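Local coordinates for protein transketolase (Campylobacter jejuni, PDB 3M6L) that binds thiamine diphosphate and a calcium ion as an enzyme of the thiamine diphosphate-dependent family, at residues R63-G68 and I114-L119. Residues are numbered along the deposited sequence; the frame is centred on the assembly and turned at random.
With TPP (thiamine diphosphate), chain C.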
loop_
_atom_site.group_PDB
_atom_site.type_symbol
_atom_site.label_atom_id
_atom_site.label_comp_id
_atom_site.label_asym_id
_atom_site.label_seq_id
_atom_site.Cartn_x
_atom_site.Cartn_y
_atom_site.Cartn_z
ATOM N N ARG A 63 -21.966 16.482 3.768
ATOM C CA ARG A 63 -21.313 15.450 2.920
ATOM C C ARG A 63 -21.522 14.158 3.706
ATOM O O ARG A 63 -21.056 14.029 4.864
ATOM C CB ARG A 63 -19.822 15.748 2.789
ATOM C CG ARG A 63 -19.302 17.038 2.172
ATOM C CD ARG A 63 -19.850 17.297 0.850
ATOM N NE ARG A 63 -19.227 18.350 0.038
ATOM C CZ ARG A 63 -19.349 19.668 0.204
ATOM N NH1 ARG A 63 -20.133 20.166 1.135
ATOM N NH2 ARG A 63 -18.773 20.486 -0.648
ATOM N N LEU A 64 -22.113 13.178 3.061
ATOM C CA LEU A 64 -22.463 11.868 3.556
ATOM C C LEU A 64 -21.546 10.833 2.863
ATOM O O LEU A 64 -21.518 10.749 1.637
ATOM C CB LEU A 64 -23.945 11.500 3.312
ATOM C CG LEU A 64 -24.369 10.107 3.690
ATOM C CD1 LEU A 64 -24.177 9.849 5.189
ATOM C CD2 LEU A 64 -25.878 9.811 3.171
ATOM N N VAL A 65 -20.745 10.125 3.654
ATOM C CA VAL A 65 -19.862 9.052 3.109
ATOM C C VAL A 65 -20.192 7.682 3.698
ATOM O O VAL A 65 -20.189 7.501 4.942
ATOM C CB VAL A 65 -18.394 9.370 3.393
ATOM C CG1 VAL A 65 -17.438 8.222 2.909
ATOM C CG2 VAL A 65 -18.023 10.769 2.824
ATOM N N PHE A 66 -20.423 6.706 2.833
ATOM C CA PHE A 66 -20.614 5.304 3.275
ATOM C C PHE A 66 -19.252 4.634 3.106
ATOM O O PHE A 66 -18.909 4.155 2.030
ATOM C CB PHE A 66 -21.614 4.517 2.390
ATOM C CG PHE A 66 -23.048 4.705 2.738
ATOM C CD1 PHE A 66 -23.575 5.947 2.913
ATOM C CD2 PHE A 66 -23.894 3.578 2.784
ATOM C CE1 PHE A 66 -24.955 6.113 3.197
ATOM C CE2 PHE A 66 -25.227 3.726 3.058
ATOM C CZ PHE A 66 -25.753 5.001 3.269
ATOM N N SER A 67 -18.459 4.564 4.173
ATOM C CA SER A 67 -17.140 3.871 4.067
ATOM C C SER A 67 -17.206 2.411 3.747
ATOM O O SER A 67 -16.317 1.860 3.067
ATOM C CB SER A 67 -16.293 4.097 5.320
ATOM O OG SER A 67 -14.884 3.847 5.078
ATOM N N GLY A 68 -18.229 1.771 4.236
ATOM C CA GLY A 68 -18.528 0.397 3.949
ATOM C C GLY A 68 -19.319 0.445 2.657
ATOM O O GLY A 68 -20.546 0.459 2.688
ATOM N N ILE A 114 -18.167 10.124 -3.022
ATOM C CA ILE A 114 -16.810 9.607 -3.263
ATOM C C ILE A 114 -16.936 8.118 -3.475
ATOM O O ILE A 114 -17.835 7.487 -2.902
ATOM C CB ILE A 114 -15.790 10.020 -2.164
ATOM C CG1 ILE A 114 -14.321 9.802 -2.536
ATOM C CG2 ILE A 114 -16.123 9.344 -0.827
ATOM C CD1 ILE A 114 -13.380 10.772 -1.896
ATOM N N ALA A 115 -16.117 7.564 -4.376
ATOM C CA ALA A 115 -16.130 6.137 -4.589
ATOM C C ALA A 115 -15.596 5.406 -3.337
ATOM O O ALA A 115 -14.497 5.702 -2.852
ATOM C CB ALA A 115 -15.291 5.761 -5.850
ATOM N N THR A 116 -16.246 4.355 -2.893
ATOM C CA THR A 116 -15.711 3.565 -1.763
ATOM C C THR A 116 -15.888 2.061 -2.121
ATOM O O THR A 116 -16.260 1.744 -3.245
ATOM C CB THR A 116 -16.430 3.853 -0.413
ATOM O OG1 THR A 116 -17.840 3.632 -0.529
ATOM C CG2 THR A 116 -16.197 5.277 -0.049
ATOM N N GLY A 117 -15.430 1.163 -1.255
ATOM C CA GLY A 117 -15.243 -0.250 -1.698
ATOM C C GLY A 117 -13.984 -0.832 -1.037
ATOM O O GLY A 117 -14.081 -1.787 -0.332
ATOM N N PRO A 118 -12.873 -0.158 -1.126
ATOM C CA PRO A 118 -11.694 -0.580 -0.392
ATOM C C PRO A 118 -11.826 -0.039 1.010
ATOM O O PRO A 118 -11.955 1.163 1.212
ATOM C CB PRO A 118 -10.537 0.082 -1.141
ATOM C CG PRO A 118 -11.154 0.381 -2.490
ATOM C CD PRO A 118 -12.525 0.749 -2.250
ATOM N N LEU A 119 -11.805 -0.899 1.994
ATOM C CA LEU A 119 -12.167 -0.475 3.338
ATOM C C LEU A 119 -11.144 0.473 3.916
ATOM O O LEU A 119 -9.891 0.469 3.598
ATOM C CB LEU A 119 -12.334 -1.687 4.212
ATOM C CG LEU A 119 -13.565 -2.542 3.940
ATOM C CD1 LEU A 119 -13.344 -3.929 4.620
ATOM C CD2 LEU A 119 -14.817 -1.882 4.512
HETATM N "N1'" TPP C . -9.833 -5.390 2.384
HETATM C "C2'" TPP C . -10.182 -4.177 1.961
HETATM C CM2 TPP C . -9.122 -3.094 2.028
HETATM N "N3'" TPP C . -11.374 -3.798 1.450
HETATM C "C4'" TPP C . -12.321 -4.724 1.271
HETATM N "N4'" TPP C . -13.449 -4.334 0.721
HETATM C "C5'" TPP C . -12.047 -6.117 1.760
HETATM C "C6'" TPP C . -10.784 -6.377 2.290
HETATM C "C7'" TPP C . -13.145 -7.245 1.661
HETATM N N3 TPP C . -14.270 -6.967 2.696
HETATM C C2 TPP C . -15.494 -6.325 2.551
HETATM S S1 TPP C . -16.503 -6.007 3.973
HETATM C C5 TPP C . -15.295 -6.904 4.876
HETATM C C4 TPP C . -14.169 -7.291 4.009
HETATM C CM4 TPP C . -13.010 -7.961 4.636
HETATM C C6 TPP C . -15.345 -7.205 6.355
HETATM C C7 TPP C . -16.695 -7.175 7.053
HETATM O O7 TPP C . -16.690 -5.841 7.366
HETATM P PA TPP C . -17.644 -4.982 8.204
HETATM O O1A TPP C . -17.032 -3.656 8.071
HETATM O O2A TPP C . -17.640 -5.589 9.587
HETATM O O3A TPP C . -19.022 -5.183 7.489
HETATM P PB TPP C . -20.461 -5.820 7.833
HETATM O O1B TPP C . -21.416 -4.946 7.126
HETATM O O2B TPP C . -20.644 -5.948 9.319
HETATM O O3B TPP C . -20.464 -7.235 7.358
HETATM O O HOH W 1 -14.074 2.894 1.859
#
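Thr116 OG1 donates to Phe66 O at 2.8 Å, reaching that carbonyl almost head-on (C=O...donor angle 167°). The CA-CB bond of Thr116 points toward 63-68, and a chi1 of 56° sets OG1 between its own N and C, bringing the hydroxyl over the end of strand 63-66. One step on, a water donates both to Ser67 O (2.7 Å) and to Pro118 O, bridging the two loops; Ser67 OG is hydrogen-bonded to Asp157 OD1. Further back, Val65 CG1 meets Ile114 CG2 at 4.1 Å, the two branched side chains crossing at a slant, with Phe129 of helix 121-140 packed against both. Strand 63-66 is, within this chain, an edge strand of the five-stranded parallel sheet in the thiamine diphosphate-binding domain, an alpha/beta fold, and the loop tied to its C-terminal end carries cofactor-binding backbone. Gly117 O accepts from N4' of thiamine diphosphate, while Leu119 N donates to N3' at 3.0 Å, both nearly straight, fixing the aminopyrimidine. The Leu119 branches divide: CD2 lies 4.4 Å from Gly68 CA, whereas CD1 touches thiazolium C4 at 3.5 Å, consistent with support for the cofactor's bent V conformation. Leu119 O also bonds Tyr423 OH of the second subunit.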